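Local coordinates for fimbrin (Schizosaccharomyces pombe, PDB 1RT8), which binds and crosslinks actin filaments and associates with actin structures that maintain cell polarity, with roles in cytokinesis, mating and spore formation, at residues A26-V31 with L54-N59; H20-L25 with V35-E40; V62-D67 with N473-I478. All coordinates share one frame; numbering follows the deposited sequence.

Interaction 1 (A26-V31 with L54-N59)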
ATOM      1  N   ALA A  26      16.864   8.995  12.766  1.00 50.59           N
ATOM      2  CA  ALA A  26      17.657   9.576  13.853  1.00 51.96           C
ATOM      3  C   ALA A  26      18.887   8.778  14.275  1.00 52.51           C
ATOM      4  O   ALA A  26      20.005   9.045  13.824  1.00 53.02           O
ATOM      5  CB  ALA A  26      16.758   9.818  15.066  1.00 51.94           C
ATOM      6  N   GLY A  27      18.679   7.808  15.157  1.00 53.11           N
ATOM      7  CA  GLY A  27      19.789   7.004  15.625  1.00 54.00           C
ATOM      8  C   GLY A  27      19.669   5.550  15.225  1.00 55.19           C
ATOM      9  O   GLY A  27      19.883   4.653  16.041  1.00 54.07           O
ATOM     10  N   ASP A  28      19.323   5.315  13.965  1.00 56.12           N
ATOM     11  CA  ASP A  28      19.184   3.957  13.470  1.00 57.09           C
ATOM     12  C   ASP A  28      20.558   3.305  13.346  1.00 58.18           C
ATOM     13  O   ASP A  28      21.450   3.834  12.687  1.00 58.05           O
ATOM     14  CB  ASP A  28      18.474   3.952  12.120  1.00 56.77           C
ATOM     15  CG  ASP A  28      18.215   2.556  11.617  1.00 56.93           C
ATOM     16  OD1 ASP A  28      19.181   1.894  11.183  1.00 56.67           O
ATOM     17  OD2 ASP A  28      17.046   2.116  11.676  1.00 57.36           O
ATOM     18  N   PRO A  29      20.737   2.134  13.978  1.00 60.06           N
ATOM     19  CA  PRO A  29      21.988   1.366  13.979  1.00 60.17           C
ATOM     20  C   PRO A  29      22.626   1.122  12.614  1.00 60.63           C
ATOM     21  O   PRO A  29      23.848   1.120  12.484  1.00 61.23           O
ATOM     22  CB  PRO A  29      21.584   0.058  14.660  1.00 60.44           C
ATOM     23  CG  PRO A  29      20.512   0.496  15.611  1.00 60.70           C
ATOM     24  CD  PRO A  29      19.696   1.432  14.751  1.00 60.22           C
ATOM     25  N   ASP A  30      21.799   0.921  11.597  1.00 60.46           N
ATOM     26  CA  ASP A  30      22.297   0.641  10.258  1.00 59.28           C
ATOM     27  C   ASP A  30      22.597   1.864   9.400  1.00 59.14           C
ATOM     28  O   ASP A  30      23.589   1.885   8.675  1.00 58.22           O
ATOM     29  CB  ASP A  30      21.300  -0.264   9.535  1.00 59.55           C
ATOM     30  CG  ASP A  30      21.089  -1.583  10.255  1.00 59.06           C
ATOM     31  OD1 ASP A  30      22.031  -2.403  10.275  1.00 59.83           O
ATOM     32  OD2 ASP A  30      19.989  -1.794  10.808  1.00 57.26           O
ATOM     33  N   VAL A  31      21.746   2.882   9.472  1.00 59.48           N
ATOM     34  CA  VAL A  31      21.950   4.082   8.665  1.00 61.20           C
ATOM     35  C   VAL A  31      22.295   5.299   9.525  1.00 62.22           C
ATOM     36  O   VAL A  31      22.296   6.437   9.047  1.00 61.79           O
ATOM     37  CB  VAL A  31      20.692   4.385   7.808  1.00 60.73           C
ATOM     38  CG1 VAL A  31      20.974   5.507   6.828  1.00 61.14           C
ATOM     39  CG2 VAL A  31      20.274   3.139   7.055  1.00 62.51           C
ATOM     40  N   LEU A  54      15.415   3.787   2.103  1.00 25.51           N
ATOM     41  CA  LEU A  54      14.038   3.557   1.667  1.00 25.76           C
ATOM     42  C   LEU A  54      13.391   2.394   2.405  1.00 23.77           C
ATOM     43  O   LEU A  54      12.224   2.474   2.784  1.00 24.25           O
ATOM     44  CB  LEU A  54      13.993   3.316   0.155  1.00 24.45           C
ATOM     45  CG  LEU A  54      14.306   4.581  -0.644  1.00 24.06           C
ATOM     46  CD1 LEU A  54      14.411   4.257  -2.134  1.00 24.57           C
ATOM     47  CD2 LEU A  54      13.222   5.612  -0.379  1.00 22.83           C
ATOM     48  N   SER A  55      14.144   1.312   2.609  1.00 26.05           N
ATOM     49  CA  SER A  55      13.626   0.147   3.323  1.00 25.97           C
ATOM     50  C   SER A  55      13.245   0.556   4.740  1.00 26.44           C
ATOM     51  O   SER A  55      12.228   0.103   5.276  1.00 25.24           O
ATOM     52  CB  SER A  55      14.675  -0.977   3.378  1.00 27.04           C
ATOM     53  OG  SER A  55      14.862  -1.576   2.108  1.00 28.19           O
ATOM     54  N   LYS A  56      14.075   1.404   5.345  1.00 26.89           N
ATOM     55  CA  LYS A  56      13.817   1.899   6.695  1.00 27.05           C
ATOM     56  C   LYS A  56      12.554   2.771   6.702  1.00 25.64           C
ATOM     57  O   LYS A  56      11.714   2.662   7.597  1.00 27.16           O
ATOM     58  CB  LYS A  56      15.014   2.718   7.200  1.00 29.15           C
ATOM     59  CG  LYS A  56      16.284   1.915   7.455  1.00 30.92           C
ATOM     60  CD  LYS A  56      16.155   1.058   8.699  1.00 32.78           C
ATOM     61  CE  LYS A  56      17.495   0.389   9.060  1.00 34.53           C
ATOM     62  NZ  LYS A  56      17.397  -0.299  10.380  1.00 32.96           N
ATOM     63  N   LEU A  57      12.417   3.638   5.707  1.00 23.97           N
ATOM     64  CA  LEU A  57      11.240   4.498   5.632  1.00 25.60           C
ATOM     65  C   LEU A  57       9.976   3.635   5.519  1.00 25.09           C
ATOM     66  O   LEU A  57       8.945   3.916   6.140  1.00 24.74           O
ATOM     67  CB  LEU A  57      11.357   5.434   4.426  1.00 28.13           C
ATOM     68  CG  LEU A  57      10.244   6.461   4.262  1.00 30.00           C
ATOM     69  CD1 LEU A  57      10.235   7.400   5.466  1.00 32.47           C
ATOM     70  CD2 LEU A  57      10.464   7.243   2.977  1.00 30.13           C
ATOM     71  N   ILE A  58      10.070   2.566   4.736  1.00 24.28           N
ATOM     72  CA  ILE A  58       8.950   1.653   4.567  1.00 24.24           C
ATOM     73  C   ILE A  58       8.503   1.017   5.887  1.00 25.58           C
ATOM     74  O   ILE A  58       7.304   0.887   6.140  1.00 23.15           O
ATOM     75  CB  ILE A  58       9.316   0.543   3.580  1.00 24.08           C
ATOM     76  CG1 ILE A  58       9.382   1.136   2.168  1.00 23.23           C
ATOM     77  CG2 ILE A  58       8.325  -0.626   3.700  1.00 21.90           C
ATOM     78  CD1 ILE A  58       9.759   0.143   1.105  1.00 25.61           C
ATOM     79  N   ASN A  59       9.460   0.602   6.717  1.00 25.00           N
ATOM     80  CA  ASN A  59       9.096  -0.009   7.991  1.00 26.96           C
ATOM     81  C   ASN A  59       8.596   1.001   9.013  1.00 27.96           C
ATOM     82  O   ASN A  59       7.944   0.625   9.985  1.00 30.72           O
ATOM     83  CB  ASN A  59      10.263  -0.811   8.578  1.00 26.54           C
ATOM     84  CG  ASN A  59      10.297  -2.235   8.065  1.00 25.20           C
ATOM     85  OD1 ASN A  59       9.254  -2.817   7.758  1.00 24.36           O
ATOM     86  ND2 ASN A  59      11.489  -2.808   7.980  1.00 26.31           N
TER
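K56 reaches from helix 52-61 to the carboxylates of D28 and D30 in the loop that follows helix 11-25. D28 and K56 run at each other from opposite directions, and NZ meets OD2 of D28 at 2.8 Å on that oxygen's syn lone pair; a weak bond to OD1 goes with it. D30 instead crosses the lysine at about a right angle and offers OD2 by its anti lone pair, 3.0 Å from K56 NZ. A bend at chi2 (-73°) turns the lysine chain, which is extended beyond that point; lower down, V31 CG2 slides past K56 CG at 4.2 Å.

OD1 of D28 also accepts from D30 N at 2.8 Å and from V31 N at 3.2 Å, the two donors arriving from opposite faces of the carboxylate plane, and this fixes the group's rotation. E68 forms a further salt bridge with K56 NZ, so the ammonium of a buried residue has three acidic partners. An alanine at D28 would take away both the syn-side bond and the acceptor for the two backbone N-H groups, and would probably set the loop free to shift while K56 kept D30 and E68. Structurally, this is an Asx turn extended to an Asx motif and tied by a salt-bridge network to a helix of the first calponin-homology domain.

Interaction 2 (H20-L25 with V35-E40); sequences HINSVL and VPINTE
With chi1 at -75°, N22 sets CG anti to its own carbonyl carbon and brings its amide group up to the backbone of V35 and I37. In V35 CG1 stands anti to the backbone N (chi1 -159°) and CG2 anti to the carbonyl carbon, which lays the first methyl against the backbone of N22 and L25. The amide group of N22 therefore abuts the loop's peptide groups, its CG 3.6 Å from V35 O and 3.7 Å from I37 N.

CG1 of V35 touches the helix backbone itself, lying 3.3 Å from N22 O and 3.4 Å from L25 C, and it also meets the L25 side chain, L25 CB to V35 CG1 3.8 Å. The second methyl, V35 CG2, sits 3.6 Å from L25 O, so both branches of the valine press on the same residue. Here the long connection after helix 11-25 of the first calponin-homology domain folds back alongside the helix it has just left, covering its C-terminal turns before helix 43-47 begins.

The CB of I37 is directed to the helix, and its side chain touches I18, F44 and I53; L25 also reaches I53, so L25 and I37 share I53 of helix 52-61, with I18 of helix 11-25 and F44 of helix 43-47 beside I37. S23 OG donates to H20 O at 3.0 Å, from the same face of that carbonyl as V24 N. Farther along the loop T39 OG1 gives a hydrogen bond to E40 OE2, an oxygen that also forms a salt bridge with R15, while T39 itself rests against R15, I18 and K19 of the helix.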
ATOM      1  N   HIS A  20      11.965  14.988   7.595  1.00 41.42           N
ATOM      2  CA  HIS A  20      11.158  13.940   8.204  1.00 40.20           C
ATOM      3  C   HIS A  20      11.969  12.651   8.265  1.00 38.92           C
ATOM      4  O   HIS A  20      11.933  11.924   9.258  1.00 38.05           O
ATOM      5  CB  HIS A  20       9.869  13.711   7.403  1.00 38.11           C
ATOM      6  CG  HIS A  20       9.142  12.459   7.783  1.00 38.25           C
ATOM      7  ND1 HIS A  20       9.325  11.263   7.123  1.00 39.74           N
ATOM      8  CD2 HIS A  20       8.268  12.204   8.786  1.00 40.03           C
ATOM      9  CE1 HIS A  20       8.594  10.326   7.701  1.00 38.85           C
ATOM     10  NE2 HIS A  20       7.943  10.871   8.713  1.00 40.39           N
ATOM     11  N   ILE A  21      12.712  12.372   7.203  1.00 39.12           N
ATOM     12  CA  ILE A  21      13.523  11.161   7.161  1.00 39.31           C
ATOM     13  C   ILE A  21      14.649  11.224   8.192  1.00 39.65           C
ATOM     14  O   ILE A  21      15.028  10.208   8.772  1.00 39.20           O
ATOM     15  CB  ILE A  21      14.107  10.933   5.751  1.00 39.37           C
ATOM     16  CG1 ILE A  21      12.963  10.723   4.752  1.00 38.36           C
ATOM     17  CG2 ILE A  21      15.031   9.726   5.759  1.00 37.64           C
ATOM     18  CD1 ILE A  21      13.407  10.644   3.313  1.00 39.28           C
ATOM     19  N   ASN A  22      15.176  12.423   8.422  1.00 41.43           N
ATOM     20  CA  ASN A  22      16.245  12.610   9.402  1.00 42.97           C
ATOM     21  C   ASN A  22      15.784  12.257  10.812  1.00 44.21           C
ATOM     22  O   ASN A  22      16.497  11.577  11.551  1.00 43.99           O
ATOM     23  CB  ASN A  22      16.743  14.059   9.368  1.00 41.46           C
ATOM     24  CG  ASN A  22      17.606  14.345   8.154  1.00 41.09           C
ATOM     25  OD1 ASN A  22      17.821  15.499   7.777  1.00 40.63           O
ATOM     26  ND2 ASN A  22      18.115  13.288   7.539  1.00 40.51           N
ATOM     27  N   SER A  23      14.589  12.707  11.185  1.00 45.30           N
ATOM     28  CA  SER A  23      14.073  12.432  12.524  1.00 47.14           C
ATOM     29  C   SER A  23      13.661  10.976  12.712  1.00 47.48           C
ATOM     30  O   SER A  23      13.779  10.427  13.808  1.00 48.15           O
ATOM     31  CB  SER A  23      12.883  13.342  12.836  1.00 47.23           C
ATOM     32  OG  SER A  23      11.758  13.000  12.048  1.00 50.65           O
ATOM     33  N   VAL A  24      13.184  10.352  11.641  1.00 47.82           N
ATOM     34  CA  VAL A  24      12.755   8.962  11.709  1.00 48.36           C
ATOM     35  C   VAL A  24      13.945   8.002  11.765  1.00 47.44           C
ATOM     36  O   VAL A  24      13.900   6.988  12.467  1.00 47.00           O
ATOM     37  CB  VAL A  24      11.856   8.595  10.498  1.00 48.63           C
ATOM     38  CG1 VAL A  24      12.614   8.802   9.207  1.00 51.05           C
ATOM     39  CG2 VAL A  24      11.399   7.158  10.608  1.00 49.49           C
ATOM     40  N   LEU A  25      15.005   8.327  11.034  1.00 46.90           N
ATOM     41  CA  LEU A  25      16.197   7.485  11.006  1.00 47.45           C
ATOM     42  C   LEU A  25      17.184   7.888  12.099  1.00 48.64           C
ATOM     43  O   LEU A  25      18.194   7.214  12.321  1.00 47.67           O
ATOM     44  CB  LEU A  25      16.876   7.585   9.640  1.00 47.34           C
ATOM     45  CG  LEU A  25      15.998   7.249   8.433  1.00 46.73           C
ATOM     46  CD1 LEU A  25      16.856   7.236   7.181  1.00 48.03           C
ATOM     47  CD2 LEU A  25      15.332   5.897   8.629  1.00 47.40           C
ATOM     48  N   VAL A  35      22.552   9.631   8.992  1.00 64.79           N
ATOM     49  CA  VAL A  35      21.252  10.227   9.309  1.00 65.56           C
ATOM     50  C   VAL A  35      21.150  11.715   8.984  1.00 65.47           C
ATOM     51  O   VAL A  35      20.365  12.110   8.120  1.00 66.29           O
ATOM     52  CB  VAL A  35      20.885  10.030  10.799  1.00 66.37           C
ATOM     53  CG1 VAL A  35      19.384  10.172  10.991  1.00 66.57           C
ATOM     54  CG2 VAL A  35      21.361   8.685  11.275  1.00 66.77           C
ATOM     55  N   PRO A  36      21.928  12.563   9.676  1.00 64.67           N
ATOM     56  CA  PRO A  36      21.843  13.998   9.379  1.00 63.83           C
ATOM     57  C   PRO A  36      22.167  14.309   7.912  1.00 62.93           C
ATOM     58  O   PRO A  36      23.292  14.685   7.584  1.00 62.49           O
ATOM     59  CB  PRO A  36      22.863  14.605  10.342  1.00 64.30           C
ATOM     60  CG  PRO A  36      22.848  13.645  11.498  1.00 64.26           C
ATOM     61  CD  PRO A  36      22.854  12.316  10.795  1.00 64.43           C
ATOM     62  N   ILE A  37      21.177  14.150   7.037  1.00 61.56           N
ATOM     63  CA  ILE A  37      21.361  14.410   5.613  1.00 60.73           C
ATOM     64  C   ILE A  37      21.038  15.863   5.293  1.00 60.67           C
ATOM     65  O   ILE A  37      20.034  16.396   5.761  1.00 60.81           O
ATOM     66  CB  ILE A  37      20.453  13.496   4.752  1.00 60.01           C
ATOM     67  CG1 ILE A  37      20.784  12.027   5.025  1.00 59.09           C
ATOM     68  CG2 ILE A  37      20.642  13.814   3.268  1.00 59.10           C
ATOM     69  CD1 ILE A  37      19.912  11.054   4.279  1.00 58.07           C
ATOM     70  N   ASN A  38      21.886  16.498   4.490  1.00 61.28           N
ATOM     71  CA  ASN A  38      21.682  17.892   4.112  1.00 61.84           C
ATOM     72  C   ASN A  38      20.359  18.074   3.381  1.00 61.70           C
ATOM     73  O   ASN A  38      20.012  17.285   2.502  1.00 60.41           O
ATOM     74  CB  ASN A  38      22.825  18.379   3.222  1.00 64.21           C
ATOM     75  CG  ASN A  38      22.631  19.813   2.762  1.00 66.20           C
ATOM     76  OD1 ASN A  38      22.499  20.725   3.579  1.00 68.31           O
ATOM     77  ND2 ASN A  38      22.609  20.017   1.449  1.00 67.13           N
ATOM     78  N   THR A  39      19.633  19.130   3.736  1.00 61.43           N
ATOM     79  CA  THR A  39      18.340  19.403   3.125  1.00 61.41           C
ATOM     80  C   THR A  39      18.416  20.320   1.908  1.00 61.64           C
ATOM     81  O   THR A  39      17.383  20.745   1.392  1.00 62.32           O
ATOM     82  CB  THR A  39      17.375  20.034   4.149  1.00 61.57           C
ATOM     83  OG1 THR A  39      17.843  21.340   4.510  1.00 61.52           O
ATOM     84  CG2 THR A  39      17.296  19.172   5.403  1.00 59.97           C
ATOM     85  N   GLU A  40      19.626  20.615   1.435  1.00 62.14           N
ATOM     86  CA  GLU A  40      19.783  21.496   0.278  1.00 62.00           C
ATOM     87  C   GLU A  40      20.662  20.940  -0.842  1.00 62.31           C
ATOM     88  O   GLU A  40      21.267  21.718  -1.580  1.00 64.14           O
ATOM     89  CB  GLU A  40      20.374  22.847   0.705  1.00 62.07           C
ATOM     90  CG  GLU A  40      19.632  23.591   1.813  1.00 60.94           C
ATOM     91  CD  GLU A  40      18.152  23.813   1.508  1.00 60.89           C
ATOM     92  OE1 GLU A  40      17.809  24.185   0.350  1.00 59.06           O
ATOM     93  OE2 GLU A  40      17.338  23.624   2.443  1.00 59.30           O
TER

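Interaction 3 (V62-D67 with N473-I478)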
ATOM      1  N   VAL A  62       4.857   1.487   7.628  1.00 29.78           N
ATOM      2  CA  VAL A  62       4.062   0.296   7.913  1.00 28.68           C
ATOM      3  C   VAL A  62       4.977  -0.738   8.552  1.00 29.90           C
ATOM      4  O   VAL A  62       5.612  -1.549   7.873  1.00 28.30           O
ATOM      5  CB  VAL A  62       3.431  -0.285   6.629  1.00 30.67           C
ATOM      6  CG1 VAL A  62       2.639  -1.541   6.963  1.00 30.23           C
ATOM      7  CG2 VAL A  62       2.530   0.761   5.978  1.00 28.94           C
ATOM      8  N   PRO A  63       5.058  -0.714   9.885  1.00 30.40           N
ATOM      9  CA  PRO A  63       5.894  -1.628  10.666  1.00 30.06           C
ATOM     10  C   PRO A  63       5.870  -3.093  10.228  1.00 29.96           C
ATOM     11  O   PRO A  63       4.812  -3.646   9.910  1.00 30.85           O
ATOM     12  CB  PRO A  63       5.357  -1.444  12.081  1.00 29.39           C
ATOM     13  CG  PRO A  63       4.976   0.024  12.090  1.00 30.69           C
ATOM     14  CD  PRO A  63       4.259   0.161  10.767  1.00 29.09           C
ATOM     15  N   ASP A  64       7.050  -3.709  10.212  1.00 28.88           N
ATOM     16  CA  ASP A  64       7.199  -5.127   9.872  1.00 30.04           C
ATOM     17  C   ASP A  64       6.964  -5.514   8.410  1.00 28.91           C
ATOM     18  O   ASP A  64       6.740  -6.687   8.105  1.00 27.68           O
ATOM     19  CB  ASP A  64       6.282  -5.976  10.758  1.00 31.80           C
ATOM     20  CG  ASP A  64       6.479  -5.700  12.231  1.00 35.68           C
ATOM     21  OD1 ASP A  64       7.604  -5.922  12.734  1.00 35.71           O
ATOM     22  OD2 ASP A  64       5.508  -5.255  12.884  1.00 37.50           O
ATOM     23  N   THR A  65       7.017  -4.547   7.504  1.00 27.99           N
ATOM     24  CA  THR A  65       6.817  -4.864   6.096  1.00 27.16           C
ATOM     25  C   THR A  65       8.050  -5.598   5.586  1.00 26.41           C
ATOM     26  O   THR A  65       7.954  -6.562   4.822  1.00 26.82           O
ATOM     27  CB  THR A  65       6.607  -3.590   5.263  1.00 26.90           C
ATOM     28  OG1 THR A  65       5.436  -2.911   5.727  1.00 27.29           O
ATOM     29  CG2 THR A  65       6.436  -3.933   3.794  1.00 26.39           C
ATOM     30  N   ILE A  66       9.216  -5.148   6.025  1.00 25.56           N
ATOM     31  CA  ILE A  66      10.467  -5.757   5.598  1.00 25.39           C
ATOM     32  C   ILE A  66      11.263  -6.352   6.757  1.00 27.27           C
ATOM     33  O   ILE A  66      11.454  -5.691   7.779  1.00 25.99           O
ATOM     34  CB  ILE A  66      11.355  -4.710   4.890  1.00 24.66           C
ATOM     35  CG1 ILE A  66      10.621  -4.143   3.674  1.00 23.16           C
ATOM     36  CG2 ILE A  66      12.676  -5.335   4.478  1.00 23.50           C
ATOM     37  CD1 ILE A  66      11.310  -2.939   3.059  1.00 19.66           C
ATOM     38  N   ASP A  67      11.702  -7.602   6.599  1.00 27.22           N
ATOM     39  CA  ASP A  67      12.536  -8.273   7.602  1.00 27.72           C
ATOM     40  C   ASP A  67      13.896  -7.776   7.166  1.00 27.48           C
ATOM     41  O   ASP A  67      14.460  -8.276   6.191  1.00 26.05           O
ATOM     42  CB  ASP A  67      12.484  -9.798   7.446  1.00 28.37           C
ATOM     43  CG  ASP A  67      13.352 -10.532   8.474  1.00 30.14           C
ATOM     44  OD1 ASP A  67      14.444 -10.016   8.827  1.00 30.56           O
ATOM     45  OD2 ASP A  67      12.951 -11.634   8.917  1.00 28.24           O
ATOM     46  N   ASN A 473       9.056 -16.515  10.461  1.00 30.32           N
ATOM     47  CA  ASN A 473       9.521 -17.327   9.339  1.00 29.83           C
ATOM     48  C   ASN A 473       8.829 -16.844   8.059  1.00 28.12           C
ATOM     49  O   ASN A 473       9.467 -16.679   7.018  1.00 28.36           O
ATOM     50  CB  ASN A 473       9.187 -18.812   9.556  1.00 28.63           C
ATOM     51  CG  ASN A 473      10.196 -19.525  10.444  1.00 30.18           C
ATOM     52  OD1 ASN A 473      11.303 -19.039  10.666  1.00 28.09           O
ATOM     53  ND2 ASN A 473       9.822 -20.703  10.932  1.00 29.80           N
ATOM     54  N   ALA A 474       7.524 -16.615   8.154  1.00 25.99           N
ATOM     55  CA  ALA A 474       6.734 -16.162   7.013  1.00 29.22           C
ATOM     56  C   ALA A 474       7.150 -14.773   6.537  1.00 28.11           C
ATOM     57  O   ALA A 474       7.236 -14.524   5.332  1.00 29.17           O
ATOM     58  CB  ALA A 474       5.245 -16.179   7.366  1.00 28.72           C
ATOM     59  N   ARG A 475       7.423 -13.879   7.484  1.00 27.23           N
ATOM     60  CA  ARG A 475       7.839 -12.514   7.171  1.00 27.58           C
ATOM     61  C   ARG A 475       9.199 -12.520   6.482  1.00 28.16           C
ATOM     62  O   ARG A 475       9.468 -11.718   5.581  1.00 27.60           O
ATOM     63  CB  ARG A 475       7.911 -11.686   8.460  1.00 30.14           C
ATOM     64  CG  ARG A 475       8.258 -10.219   8.252  1.00 33.21           C
ATOM     65  CD  ARG A 475       8.128  -9.450   9.557  1.00 32.51           C
ATOM     66  NE  ARG A 475       6.747  -9.431  10.032  1.00 32.47           N
ATOM     67  CZ  ARG A 475       6.386  -9.587  11.303  1.00 33.24           C
ATOM     68  NH1 ARG A 475       7.301  -9.780  12.241  1.00 33.03           N
ATOM     69  NH2 ARG A 475       5.103  -9.544  11.638  1.00 36.03           N
ATOM     70  N   LEU A 476      10.061 -13.429   6.922  1.00 26.53           N
ATOM     71  CA  LEU A 476      11.390 -13.567   6.342  1.00 27.02           C
ATOM     72  C   LEU A 476      11.239 -14.112   4.924  1.00 24.97           C
ATOM     73  O   LEU A 476      11.897 -13.646   4.003  1.00 23.86           O
ATOM     74  CB  LEU A 476      12.241 -14.533   7.175  1.00 26.25           C
ATOM     75  CG  LEU A 476      13.617 -14.882   6.596  1.00 27.95           C
ATOM     76  CD1 LEU A 476      14.486 -13.632   6.551  1.00 27.14           C
ATOM     77  CD2 LEU A 476      14.279 -15.970   7.447  1.00 29.11           C
ATOM     78  N   ALA A 477      10.365 -15.102   4.759  1.00 23.38           N
ATOM     79  CA  ALA A 477      10.133 -15.707   3.449  1.00 22.56           C
ATOM     80  C   ALA A 477       9.623 -14.666   2.452  1.00 22.34           C
ATOM     81  O   ALA A 477      10.104 -14.597   1.316  1.00 22.32           O
ATOM     82  CB  ALA A 477       9.126 -16.863   3.570  1.00 20.07           C
ATOM     83  N   ILE A 478       8.650 -13.858   2.873  1.00 23.20           N
ATOM     84  CA  ILE A 478       8.099 -12.828   1.990  1.00 23.27           C
ATOM     85  C   ILE A 478       9.152 -11.809   1.559  1.00 23.94           C
ATOM     86  O   ILE A 478       9.208 -11.435   0.391  1.00 22.93           O
ATOM     87  CB  ILE A 478       6.912 -12.094   2.652  1.00 21.98           C
ATOM     88  CG1 ILE A 478       5.713 -13.045   2.741  1.00 23.99           C
ATOM     89  CG2 ILE A 478       6.568 -10.833   1.863  1.00 19.01           C
ATOM     90  CD1 ILE A 478       4.528 -12.490   3.505  1.00 20.69           C
TER
HETATM   91  O   HOH W   1       8.122  -9.601   4.909  1.00 35.73           O
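D64 and R475 supply the charged part of the contact, although as a stack and not as a paired bond. The carboxylate and guanidinium planes lie 24° apart, with CB of D64 over one guanidinium face, offset toward its rim and 3.6 Å from R475 NE. D64 OD1 is 3.9 Å from R475 NH1: a long salt bridge in which the oxygen lies well out of the guanidinium plane, so no N-H points at it. The arginine arrives there through a chain that is extended at first and bent at chi3 (-64°).

Van der Waals packing comes from D67 and L476. OD2 of D67 rests against the leucine's aliphatic part, 3.5 Å from L476 CB and equally far from L476 CD1, while its charge is met by R69 in a salt bridge.

Water joins the two backbones. One molecule donates to T65 O at 3.0 Å and to R475 O at 2.6 Å; S479 OG, one residue past the helical segment, hydrogen-bonds R475 O as well and also pairs with D67 N. A type II beta turn from V62 to T65 presents D64, with the weak T65 N to V62 O bond across it and T65 OG1 also donating to V62 O.

The loop leads away from helix 52-61 in the first calponin-homology domain, with I66 and T65 packed on helix 82-99. Across the junction, helix 467-483 of the fourth such domain turns A477 to helix 442-451 and lays A474, R475 and I478 on P492 at the start of helix 492-496.

Overall arrangement
Interactions 1 and 2 alternate along the chain and share the first calponin-homology domain: their centres are about 11 Å apart, and they touch where L25 packs on K56 and where A26 meets V35. Together they join the loop between helices 11-25 and 43-47 to helix 11-25, which it leaves, and to helix 52-61. Interaction 3 opens just after interaction 1 closes, about 15 Å from it between centres, with N59 of helix 52-61 probably hydrogen-bonding I66 O. Interactions 2 and 3 do not touch, their nearest atoms being about 9 Å apart. Interaction 3 alone bridges about 400 residues, bringing the first actin-binding region against the second, which is consistent with a compact crosslinking core.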